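Local coordinates for protein CsuE (Acinetobacter baumannii, PDB 6FJY), which serves as the tip adhesion subunit of archaic chaperone-usher Csu pili and probably mediates attachment to surfaces during biofilm formation, at residues V202-I208 and Q281-T287; I247-S251 and N260-S264. Residue numbers count along the deposited sequence, not the author numbering.

Contact 1: residues V202-I208 and Q281-T287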
loop_
_atom_site.group_PDB
_atom_site.type_symbol
_atom_site.label_atom_id
_atom_site.label_comp_id
_atom_site.label_asym_id
_atom_site.label_seq_id
_atom_site.Cartn_x
_atom_site.Cartn_y
_atom_site.Cartn_z
ATOM N N VAL D 202 10.940 21.878 -27.189
ATOM C CA VAL D 202 11.741 20.910 -26.449
ATOM C C VAL D 202 10.948 19.613 -26.354
ATOM O O VAL D 202 9.816 19.603 -25.849
ATOM C CB VAL D 202 12.101 21.423 -25.042
ATOM C CG1 VAL D 202 12.950 20.406 -24.289
ATOM C CG2 VAL D 202 12.779 22.787 -25.110
ATOM N N GLN D 203 11.537 18.520 -26.830
ATOM C CA GLN D 203 10.983 17.190 -26.619
ATOM C C GLN D 203 11.646 16.608 -25.369
ATOM O O GLN D 203 12.871 16.455 -25.323
ATOM C CB GLN D 203 11.200 16.306 -27.846
ATOM C CG GLN D 203 10.381 15.011 -27.829
ATOM C CD GLN D 203 10.591 14.139 -29.064
ATOM O OE1 GLN D 203 11.088 13.014 -28.968
ATOM N NE2 GLN D 203 10.197 14.651 -30.223
ATOM N N SER D 204 10.834 16.318 -24.347
ATOM C CA SER D 204 11.308 15.648 -23.139
ATOM C C SER D 204 10.473 14.402 -22.870
ATOM O O SER D 204 9.799 13.892 -23.772
ATOM C CB SER D 204 11.268 16.598 -21.936
ATOM O OG SER D 204 11.744 15.970 -20.759
ATOM N N SER D 205 10.510 13.899 -21.638
ATOM C CA SER D 205 9.781 12.686 -21.308
ATOM C C SER D 205 9.575 12.596 -19.802
ATOM O O SER D 205 10.279 13.236 -19.015
ATOM C CB SER D 205 10.510 11.439 -21.831
ATOM O OG SER D 205 11.741 11.211 -21.160
ATOM N N MET D 206 8.577 11.800 -19.419
ATOM C CA MET D 206 8.334 11.404 -18.041
ATOM C C MET D 206 8.446 9.889 -17.947
ATOM O O MET D 206 8.185 9.171 -18.918
ATOM C CB MET D 206 6.945 11.860 -17.557
ATOM C CG MET D 206 6.794 13.358 -17.422
ATOM S SD MET D 206 5.114 13.847 -17.094
ATOM C CE MET D 206 4.708 12.554 -15.991
ATOM N N GLY D 207 8.855 9.407 -16.776
ATOM C CA GLY D 207 9.019 7.984 -16.560
ATOM C C GLY D 207 8.269 7.490 -15.338
ATOM O O GLY D 207 8.385 8.075 -14.258
ATOM N N ILE D 208 7.499 6.412 -15.496
ATOM C CA ILE D 208 6.745 5.817 -14.397
ATOM C C ILE D 208 7.046 4.324 -14.331
ATOM O O ILE D 208 6.784 3.586 -15.289
ATOM C CB ILE D 208 5.234 6.062 -14.537
ATOM C CG1 ILE D 208 4.969 7.569 -14.544
ATOM C CG2 ILE D 208 4.484 5.381 -13.403
ATOM C CD1 ILE D 208 3.530 7.955 -14.629
ATOM N N GLN D 281 6.697 2.724 -17.679
ATOM C CA GLN D 281 6.114 3.518 -18.753
ATOM C C GLN D 281 6.892 4.815 -18.922
ATOM O O GLN D 281 7.280 5.454 -17.937
ATOM C CB GLN D 281 4.642 3.863 -18.492
ATOM C CG GLN D 281 3.682 2.700 -18.502
ATOM C CD GLN D 281 3.681 1.943 -17.198
ATOM O OE1 GLN D 281 3.779 2.531 -16.117
ATOM N NE2 GLN D 281 3.578 0.628 -17.289
ATOM N N ASN D 282 7.095 5.209 -20.172
ATOM C CA ASN D 282 7.655 6.507 -20.502
ATOM C C ASN D 282 6.682 7.279 -21.386
ATOM O O ASN D 282 5.915 6.694 -22.152
ATOM C CB ASN D 282 9.013 6.360 -21.172
ATOM C CG ASN D 282 10.101 6.022 -20.179
ATOM O OD1 ASN D 282 10.670 6.912 -19.539
ATOM N ND2 ASN D 282 10.377 4.729 -20.018
ATOM N N TYR D 283 6.691 8.604 -21.238
ATOM C CA TYR D 283 5.754 9.483 -21.938
ATOM C C TYR D 283 6.553 10.618 -22.568
ATOM O O TYR D 283 6.959 11.554 -21.878
ATOM C CB TYR D 283 4.680 10.021 -20.992
ATOM C CG TYR D 283 3.875 8.952 -20.288
ATOM C CD1 TYR D 283 4.363 8.325 -19.140
ATOM C CD2 TYR D 283 2.615 8.580 -20.759
ATOM C CE1 TYR D 283 3.620 7.347 -18.487
ATOM C CE2 TYR D 283 1.875 7.603 -20.122
ATOM C CZ TYR D 283 2.380 6.990 -18.988
ATOM O OH TYR D 283 1.647 6.017 -18.357
ATOM N N VAL D 284 6.760 10.534 -23.871
ATOM C CA VAL D 284 7.432 11.582 -24.621
ATOM C C VAL D 284 6.448 12.716 -24.852
ATOM O O VAL D 284 5.255 12.491 -25.095
ATOM C CB VAL D 284 7.997 11.029 -25.945
ATOM C CG1 VAL D 284 8.600 12.144 -26.796
ATOM C CG2 VAL D 284 9.042 9.974 -25.649
ATOM N N PHE D 285 6.939 13.947 -24.751
ATOM C CA PHE D 285 6.077 15.108 -24.879
ATOM C C PHE D 285 6.898 16.295 -25.350
ATOM O O PHE D 285 8.124 16.340 -25.192
ATOM C CB PHE D 285 5.348 15.428 -23.564
ATOM C CG PHE D 285 6.245 15.905 -22.449
ATOM C CD1 PHE D 285 6.854 14.997 -21.593
ATOM C CD2 PHE D 285 6.444 17.263 -22.232
ATOM C CE1 PHE D 285 7.660 15.436 -20.555
ATOM C CE2 PHE D 285 7.249 17.708 -21.197
ATOM C CZ PHE D 285 7.863 16.796 -20.361
ATOM N N THR D 286 6.198 17.258 -25.941
ATOM C CA THR D 286 6.821 18.419 -26.551
ATOM C C THR D 286 6.235 19.672 -25.936
ATOM O O THR D 286 5.010 19.820 -25.869
ATOM C CB THR D 286 6.614 18.422 -28.063
ATOM O OG1 THR D 286 7.258 17.276 -28.630
ATOM C CG2 THR D 286 7.211 19.669 -28.661
ATOM N N THR D 287 7.112 20.555 -25.477
ATOM C CA THR D 287 6.739 21.832 -24.880
ATOM C C THR D 287 7.040 22.920 -25.908
ATOM O O THR D 287 8.205 23.149 -26.251
ATOM C CB THR D 287 7.507 22.060 -23.578
ATOM O OG1 THR D 287 7.434 20.881 -22.765
ATOM C CG2 THR D 287 6.929 23.225 -22.807
HETATM O O HOH W 1 11.701 9.663 -19.172
#

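Contact 2: residues I247-S251 and N260-S264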
loop_
_atom_site.group_PDB
_atom_site.type_symbol
_atom_site.label_atom_id
_atom_site.label_comp_id
_atom_site.label_asym_id
_atom_site.label_seq_id
_atom_site.Cartn_x
_atom_site.Cartn_y
_atom_site.Cartn_z
ATOM N N ILE D 247 1.854 21.935 -24.001
ATOM C CA ILE D 247 2.559 20.663 -23.962
ATOM C C ILE D 247 1.810 19.687 -24.857
ATOM O O ILE D 247 0.574 19.643 -24.842
ATOM C CB ILE D 247 2.659 20.110 -22.524
ATOM C CG1 ILE D 247 3.437 21.061 -21.611
ATOM C CG2 ILE D 247 3.307 18.744 -22.515
ATOM C CD1 ILE D 247 3.399 20.626 -20.176
ATOM N N PHE D 248 2.552 18.895 -25.626
ATOM C CA PHE D 248 1.940 18.009 -26.605
ATOM C C PHE D 248 2.489 16.597 -26.468
ATOM O O PHE D 248 3.694 16.410 -26.281
ATOM C CB PHE D 248 2.147 18.560 -28.025
ATOM C CG PHE D 248 1.461 19.876 -28.248
ATOM C CD1 PHE D 248 2.152 21.070 -28.134
ATOM C CD2 PHE D 248 0.104 19.919 -28.517
ATOM C CE1 PHE D 248 1.505 22.281 -28.313
ATOM C CE2 PHE D 248 -0.548 21.121 -28.698
ATOM C CZ PHE D 248 0.152 22.302 -28.596
ATOM N N LYS D 249 1.593 15.611 -26.579
ATOM C CA LYS D 249 1.982 14.204 -26.525
ATOM C C LYS D 249 2.881 13.861 -27.708
ATOM O O LYS D 249 2.587 14.236 -28.846
ATOM C CB LYS D 249 0.746 13.300 -26.539
ATOM C CG LYS D 249 -0.354 13.619 -25.515
ATOM C CD LYS D 249 -1.475 12.569 -25.587
ATOM C CE LYS D 249 -2.759 13.061 -24.927
ATOM N NZ LYS D 249 -3.889 12.072 -25.033
ATOM N N ASN D 250 3.981 13.159 -27.431
ATOM C CA ASN D 250 4.946 12.685 -28.439
ATOM C C ASN D 250 5.324 13.870 -29.329
ATOM O O ASN D 250 5.623 14.950 -28.800
ATOM C CB ASN D 250 4.365 11.474 -29.160
ATOM C CG ASN D 250 4.000 10.336 -28.210
ATOM O OD1 ASN D 250 4.823 9.872 -27.411
ATOM N ND2 ASN D 250 2.752 9.891 -28.288
ATOM N N SER D 251 5.332 13.719 -30.657
ATOM C CA SER D 251 5.608 14.820 -31.577
ATOM C C SER D 251 4.349 15.297 -32.294
ATOM O O SER D 251 4.425 15.787 -33.422
ATOM C CB SER D 251 6.660 14.416 -32.611
ATOM O OG SER D 251 7.898 14.076 -32.005
ATOM N N ASN D 260 -10.538 14.842 -20.856
ATOM C CA ASN D 260 -10.477 14.152 -22.135
ATOM C C ASN D 260 -9.094 14.209 -22.773
ATOM O O ASN D 260 -8.886 13.581 -23.815
ATOM C CB ASN D 260 -11.525 14.748 -23.083
ATOM C CG ASN D 260 -12.822 15.119 -22.363
ATOM O OD1 ASN D 260 -12.823 15.406 -21.163
ATOM N ND2 ASN D 260 -13.931 15.114 -23.097
ATOM N N GLU D 261 -8.152 14.939 -22.170
ATOM C CA GLU D 261 -6.788 15.069 -22.672
ATOM C C GLU D 261 -5.774 14.308 -21.826
ATOM O O GLU D 261 -4.565 14.518 -21.984
ATOM C CB GLU D 261 -6.389 16.542 -22.746
ATOM C CG GLU D 261 -7.202 17.359 -23.724
ATOM C CD GLU D 261 -6.865 18.829 -23.645
ATOM O OE1 GLU D 261 -6.139 19.223 -22.708
ATOM O OE2 GLU D 261 -7.325 19.592 -24.517
ATOM N N ARG D 262 -6.235 13.432 -20.934
ATOM C CA ARG D 262 -5.339 12.657 -20.092
ATOM C C ARG D 262 -4.631 11.591 -20.925
ATOM O O ARG D 262 -4.819 11.475 -22.142
ATOM C CB ARG D 262 -6.109 12.029 -18.936
ATOM C CG ARG D 262 -7.217 11.094 -19.373
ATOM C CD ARG D 262 -8.069 10.635 -18.201
ATOM N NE ARG D 262 -9.173 9.783 -18.645
ATOM C CZ ARG D 262 -10.088 9.254 -17.839
ATOM N NH1 ARG D 262 -10.040 9.482 -16.530
ATOM N NH2 ARG D 262 -11.048 8.494 -18.341
ATOM N N TRP D 263 -3.796 10.802 -20.251
ATOM C CA TRP D 263 -2.963 9.807 -20.919
ATOM C C TRP D 263 -2.941 8.573 -20.035
ATOM O O TRP D 263 -2.431 8.623 -18.912
ATOM C CB TRP D 263 -1.556 10.351 -21.152
ATOM C CG TRP D 263 -0.786 9.683 -22.242
ATOM C CD1 TRP D 263 -1.079 8.502 -22.844
ATOM C CD2 TRP D 263 0.412 10.168 -22.864
ATOM N NE1 TRP D 263 -0.139 8.212 -23.807
ATOM C CE2 TRP D 263 0.790 9.217 -23.840
ATOM C CE3 TRP D 263 1.204 11.307 -22.688
ATOM C CZ2 TRP D 263 1.928 9.372 -24.643
ATOM C CZ3 TRP D 263 2.343 11.460 -23.482
ATOM C CH2 TRP D 263 2.690 10.499 -24.449
ATOM N N SER D 264 -3.504 7.475 -20.529
ATOM C CA SER D 264 -3.569 6.254 -19.746
ATOM C C SER D 264 -2.300 5.443 -19.945
ATOM O O SER D 264 -1.612 5.575 -20.957
ATOM C CB SER D 264 -4.788 5.418 -20.135
ATOM O OG SER D 264 -4.580 4.764 -21.369
#

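Contact 1: residues V202-I208 and Q281-T287
Residues 202-208 and 281-287 pair as antiparallel strands. Eight backbone hydrogen bonds join them, from Val202 N to Thr287 O (3.2 Å) at one end to Gln281 N to Ile208 O (2.5 Å) at the other. Side chains alternate between two faces. Val202, Ser204, Met206, Ile208, Gln281, Tyr283, Phe285 and Thr287 lie on one. Phe285 takes the p rotamer, which swings its ring across to the partner strand, with one face over Ser204 CA. Met206, m at chi1, brings CG to 3.9 Å from Phe285 CE1. Its SD is 5.3 Å from that ring centroid, an oblique Met-aromatic contact. This face looks into the beta sandwich of the Ig-like, Spore Coat Protein U domain, where Val218 packs on Met206, Ile208 and Tyr283. Tyr283, also m, sets CE1 3.9 Å from Ile208 CD1. On the other face, a water bridges Ser205 OG (2.5 Å) and Asn282 OD1 (3.0 Å), while Asn282 ND2 hydrogen-bonds to Gln280 OE1. Extended Gln203 places OE1 3.4 Å from Val284 CG1.

Contact 2: residues I247-S251 and N260-S264
Ile247 and Phe248 lead into this contact without touching residues 260-264. Ile247 is buried against Phe285 and Leu220. The CA-to-CB bond of Phe248 points away from the second segment, and its ring makes a cation-pi contact with Lys288. Lys249 ends the strand and does most of the work. Its CA-to-CB bond points toward 260-264, and its chain is extended beyond chi1. CB lies over the face of the Trp263 indole, 4.2 Å from the six-membered ring centroid, a CH-pi contact. The closest atoms of the pair are Lys249 CB and Trp263 CZ3, 3.9 Å apart. Further out, Lys249 CE comes within 3.7 Å of Glu261 O. The chain ends in a hydrogen bond from Lys249 NZ to Arg262 O (3.1 Å). NZ is also 5.1 Å from the centroid of the five-membered ring of Trp263, a long cation-pi approach that is at most weakly attractive. Asn250 follows in the loop. Its OD1 meets the indole edge, 3.7 Å from Trp263 CH2. Tyr283 and Trp256 both pack edge-to-face with Trp263. Glu261 OE1 forms a salt bridge with Arg255. The contact thus joins the end of strand 242-249 to the start of strand 263-264 within the Ig-like domain. The lysine gains mainly apolar packing along its carbon chain. Its charged end is met by a backbone carbonyl, so between these two segments the attachment does not rest on an acidic side chain.

Overall arrangement
Contacts 1 and 2 lie about 10 Å apart between centres, in the same Spore Coat Protein U domain. Strand 279-289 connects them. One edge pairs with 202-210 in contact 1, and the other with 242-249, which enters contact 2. Phe248 N lies 2.6 Å from Thr286 O, and Asn250 N lies 2.7 Å from Val284 O, both probable hydrogen bonds. Trp263 CH2 of contact 2 also approaches Val284 O at 3.3 Å. In sequence, both segments of contact 2 fall between those of contact 1. Ser264 packs on Lys191 of the CsuC chain, so the 260-264 side of contact 2 lies beside the chaperone in this pre-assembly complex.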